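Local coordinates for major capsid protein (Paramecium bursaria Chlorella virus 1, PDB 5TIP) that self-assembles as trimers into the icosahedral, pseudo T=169 capsid of a large DNA virus and is N-glycosylated by the host, at the interface of chains A and B. Sequence-based numbering; all coordinates share one arbitrary frame. Chains: chain A/B, Major capsid protein.

Contact 1: the interface of chains A and B. Residues chain A 40, 68, 70, 206; chain B 328, 332, 336, 340.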
# COMPACT_ATOMS: atom_id res chain seq x y z
N SER A 40 -6.22 1.58 -26.75
CA SER A 40 -7.59 1.69 -26.26
C SER A 40 -8.47 2.21 -27.40
O SER A 40 -8.21 3.28 -27.95
CB SER A 40 -7.66 2.62 -25.06
OG SER A 40 -8.96 2.62 -24.48
N ASP A 68 -8.06 -4.54 -20.66
CA ASP A 68 -8.85 -3.62 -19.86
C ASP A 68 -10.06 -3.12 -20.64
O ASP A 68 -9.99 -2.90 -21.85
CB ASP A 68 -7.99 -2.43 -19.42
CG ASP A 68 -6.76 -2.86 -18.65
OD1 ASP A 68 -6.88 -3.74 -17.78
OD2 ASP A 68 -5.67 -2.31 -18.92
N VAL A 70 -13.11 -0.09 -19.98
CA VAL A 70 -13.55 1.02 -19.14
C VAL A 70 -14.83 1.59 -19.72
O VAL A 70 -14.94 1.79 -20.94
CB VAL A 70 -12.46 2.11 -19.03
CG1 VAL A 70 -12.94 3.25 -18.15
CG2 VAL A 70 -11.17 1.52 -18.48
N ASP A 206 -9.24 -2.05 -24.40
CA ASP A 206 -7.80 -2.05 -24.65
C ASP A 206 -7.43 -3.29 -25.45
O ASP A 206 -7.63 -4.42 -24.98
CB ASP A 206 -7.02 -2.00 -23.34
CG ASP A 206 -7.02 -0.62 -22.71
OD1 ASP A 206 -8.12 -0.11 -22.41
OD2 ASP A 206 -5.93 -0.06 -22.51
N ARG B 328 -8.47 11.10 -25.99
CA ARG B 328 -9.08 10.91 -24.68
C ARG B 328 -8.97 12.20 -23.88
O ARG B 328 -8.12 13.05 -24.15
CB ARG B 328 -8.41 9.76 -23.90
CG ARG B 328 -8.35 8.44 -24.65
CD ARG B 328 -9.74 7.88 -24.90
NE ARG B 328 -10.39 7.40 -23.68
CZ ARG B 328 -10.25 6.17 -23.20
NH1 ARG B 328 -9.49 5.29 -23.83
NH2 ARG B 328 -10.88 5.81 -22.09
N TYR B 332 -8.48 11.12 -18.29
CA TYR B 332 -8.12 9.74 -18.60
C TYR B 332 -6.64 9.48 -18.30
O TYR B 332 -6.29 8.46 -17.71
CB TYR B 332 -8.44 9.42 -20.06
CG TYR B 332 -7.76 8.17 -20.58
CD1 TYR B 332 -8.30 6.91 -20.33
CD2 TYR B 332 -6.59 8.25 -21.33
CE1 TYR B 332 -7.68 5.77 -20.80
CE2 TYR B 332 -5.98 7.11 -21.80
CZ TYR B 332 -6.52 5.87 -21.54
OH TYR B 332 -5.91 4.74 -22.01
N VAL B 336 -7.09 7.12 -15.24
CA VAL B 336 -7.26 5.76 -15.75
C VAL B 336 -5.91 5.14 -16.08
O VAL B 336 -5.65 3.99 -15.72
CB VAL B 336 -8.19 5.77 -16.97
CG1 VAL B 336 -8.39 4.35 -17.49
CG2 VAL B 336 -9.51 6.39 -16.60
N GLN B 340 -4.67 1.77 -14.30
CA GLN B 340 -4.46 0.52 -15.02
C GLN B 340 -3.03 0.00 -14.94
O GLN B 340 -2.82 -1.19 -15.14
CB GLN B 340 -4.85 0.70 -16.49
CG GLN B 340 -6.34 0.87 -16.72
CD GLN B 340 -6.69 1.07 -18.18
OE1 GLN B 340 -5.84 1.46 -18.99
NE2 GLN B 340 -7.94 0.79 -18.54
O HOH W 1 -9.85 2.83 -21.68
O HOH W 2 -6.82 2.58 -21.29
O HOH W 3 -4.61 -3.00 -16.26
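B:Arg328 and A:Ser40 are joined by a direct hydrogen bond. The guanidinium NH1 gives to the serine hydroxyl OG at 2.8 Å. The hydroxyl lies near the guanidinium plane, but the bond is bent, 129° at the hydrogen. OG stands anti to its backbone N (chi1 -173°), which turns it to chain B. The arginine chain, bent at chi2 and chi3, lays its guanidinium over one face of the B:Tyr332 ring, toward the rim. This packing within chain B should limit its rotation.

Water carries most of the other polar contact. Water 1 sits at the guanidinium edge, bound by NH1 and NH2, and also meets A:Ser40 OG at 3.0 Å. Water 1 contacts water 2, which lies at the B:Tyr332 hydroxyl and bonds the amide oxygen OE1 of B:Gln340 at 2.7 Å and the carboxylate OD2 of A:Asp206 at 3.0 Å. Water 3 joins A:Asp68 OD1 to the backbone O of B:Gln340, 2.8 Å from each.

Packing centres on B:Gln340, which hides 63 Å². Extended beyond CG, it runs antiparallel past A:Asp68, and its amide lies against the aspartate CB. The amide NE2 also packs 3.3 Å from the CG2 methyl of A:Val70. That methyl group meets CG1 of B:Val336 at 4.1 Å.

In this subunit interface of the double jelly-roll capsid protein trimer, strands 36-42, 65-76 and 200-210 of chain A receive strand 328-329 and helix 330-341 of chain B.

Contact 2: the interface of chains A and B. Residues chain A 127, 130-131, 145, 147; chain B 335-336, 339.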
# COMPACT_ATOMS: atom_id res chain seq x y z
N ASN A 127 -8.29 6.57 -5.57
CA ASN A 127 -8.34 6.88 -7.00
C ASN A 127 -9.58 6.30 -7.66
O ASN A 127 -10.13 6.90 -8.59
CB ASN A 127 -7.08 6.35 -7.70
CG ASN A 127 -6.95 6.84 -9.14
OD1 ASN A 127 -7.28 7.98 -9.44
ND2 ASN A 127 -6.47 5.97 -10.03
N ARG A 130 -12.31 8.73 -7.02
CA ARG A 130 -12.18 9.85 -7.95
C ARG A 130 -12.80 9.51 -9.29
O ARG A 130 -13.39 10.38 -9.95
CB ARG A 130 -10.71 10.24 -8.13
CG ARG A 130 -10.01 10.78 -6.91
CD ARG A 130 -8.55 11.05 -7.24
NE ARG A 130 -8.41 12.12 -8.22
CZ ARG A 130 -7.36 12.24 -9.04
NH1 ARG A 130 -6.38 11.36 -8.99
NH2 ARG A 130 -7.31 13.24 -9.90
N MET A 131 -12.67 8.26 -9.72
CA MET A 131 -13.17 7.84 -11.03
C MET A 131 -14.67 7.60 -11.04
O MET A 131 -15.26 7.52 -12.12
CB MET A 131 -12.45 6.57 -11.48
CG MET A 131 -10.96 6.74 -11.71
SD MET A 131 -10.11 5.15 -11.80
CE MET A 131 -10.97 4.38 -13.17
N ARG A 145 -16.65 13.75 -15.76
CA ARG A 145 -16.54 12.50 -16.50
C ARG A 145 -16.07 11.40 -15.56
O ARG A 145 -15.09 11.58 -14.82
CB ARG A 145 -15.59 12.64 -17.68
CG ARG A 145 -15.42 11.35 -18.48
CD ARG A 145 -14.64 11.59 -19.76
NE ARG A 145 -15.27 12.62 -20.58
CZ ARG A 145 -16.13 12.36 -21.56
NH1 ARG A 145 -16.46 11.11 -21.84
NH2 ARG A 145 -16.66 13.35 -22.26
N TYR A 147 -15.15 7.12 -14.89
CA TYR A 147 -14.54 5.95 -15.52
C TYR A 147 -14.79 4.75 -14.63
O TYR A 147 -14.23 4.66 -13.53
CB TYR A 147 -13.05 6.15 -15.74
CG TYR A 147 -12.68 7.41 -16.50
CD1 TYR A 147 -12.47 8.61 -15.84
CD2 TYR A 147 -12.51 7.38 -17.88
CE1 TYR A 147 -12.13 9.76 -16.54
CE2 TYR A 147 -12.16 8.52 -18.58
CZ TYR A 147 -11.97 9.70 -17.90
OH TYR A 147 -11.62 10.84 -18.60
N LYS B 335 -6.24 9.75 -14.28
CA LYS B 335 -6.90 8.76 -13.43
C LYS B 335 -6.78 7.34 -13.96
O LYS B 335 -6.41 6.43 -13.21
CB LYS B 335 -8.38 9.13 -13.29
CG LYS B 335 -8.63 10.44 -12.57
CD LYS B 335 -10.12 10.72 -12.48
CE LYS B 335 -10.38 12.00 -11.72
NZ LYS B 335 -11.66 12.62 -12.16
N VAL B 336 -7.09 7.12 -15.24
CA VAL B 336 -7.26 5.76 -15.75
C VAL B 336 -5.91 5.14 -16.08
O VAL B 336 -5.65 3.99 -15.72
CB VAL B 336 -8.19 5.77 -16.97
CG1 VAL B 336 -8.39 4.35 -17.49
CG2 VAL B 336 -9.51 6.39 -16.60
N TYR B 339 -4.41 4.21 -12.92
CA TYR B 339 -5.17 3.11 -12.32
C TYR B 339 -4.82 1.78 -12.97
O TYR B 339 -4.69 0.76 -12.28
CB TYR B 339 -6.67 3.38 -12.42
CG TYR B 339 -7.53 2.23 -11.93
CD1 TYR B 339 -7.88 2.11 -10.59
CD2 TYR B 339 -8.00 1.25 -12.81
CE1 TYR B 339 -8.66 1.06 -10.14
CE2 TYR B 339 -8.78 0.20 -12.36
CZ TYR B 339 -9.11 0.11 -11.03
OH TYR B 339 -9.89 -0.93 -10.58
O HOH W 4 -12.88 13.09 -14.40
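B:Val336 puts its CG2 methyl over one face of the A:Tyr147 ring, 3.6 Å from the centroid, in a CH-pi contact. The methyl is offset toward the CB end of the ring and comes 3.3 Å from CG. The two side chains meet at about a right angle. With CG1 anti to the valine backbone N, CG2 lies beside that N and faces the ring.

A:Asn127 gives a direct hydrogen bond. Its amide ND2 gives to the backbone O of B:Lys335 at 3.2 Å, nearly straight at 167°. The acceptor lies in the amide plane. The donor is tilted 18° from the carbonyl plane. ND2 also packs against CB of B:Tyr339.

A:Met131 lies against both B:Lys335 and B:Tyr339. Its CG lies 3.9 Å from CB of B:Lys335, and the two chains run past each other in opposite directions. Its SD meets CG of B:Tyr339, also at 3.9 Å, and its CE lies over a face of that ring, toward the rim.

B:Lys335 is extended beyond CG (chi2 180°), which carries its amine past A:Met131 and A:Arg130. The lysine CG lies over one face of the A:Arg130 guanidinium, toward its rim. The like charges stay apart, with NZ 4.9 Å from A:Arg130 NH2, and may still repel weakly. Further out, water 4 bridges NZ to the backbone O of A:Arg145, at 2.6 Å from NZ and 2.7 Å from O. This tethers the lysine tip to the strand that also bears A:Tyr147.

Helix 330-341 of chain B thus packs against helix 122-132 and strand 143-149 of chain A, joining neighbouring copies in the capsid protein trimer.

Contact 1 and contact 2 are neighbouring parts of one A-B interface, with the centres of their C-alpha atoms about 10 Å apart. Both use helix 330-341 of chain B, and B:Val336 belongs to both, offering one methyl group to each. Chain A answers with different elements: strands in contact 1, a helix and another strand in contact 2. The same helix is thus held along its length, by one patch with several bridging waters and one with more direct side-chain packing. Different surfaces of the two copies meet, as suits the head-to-tail contacts of the capsid protein trimer.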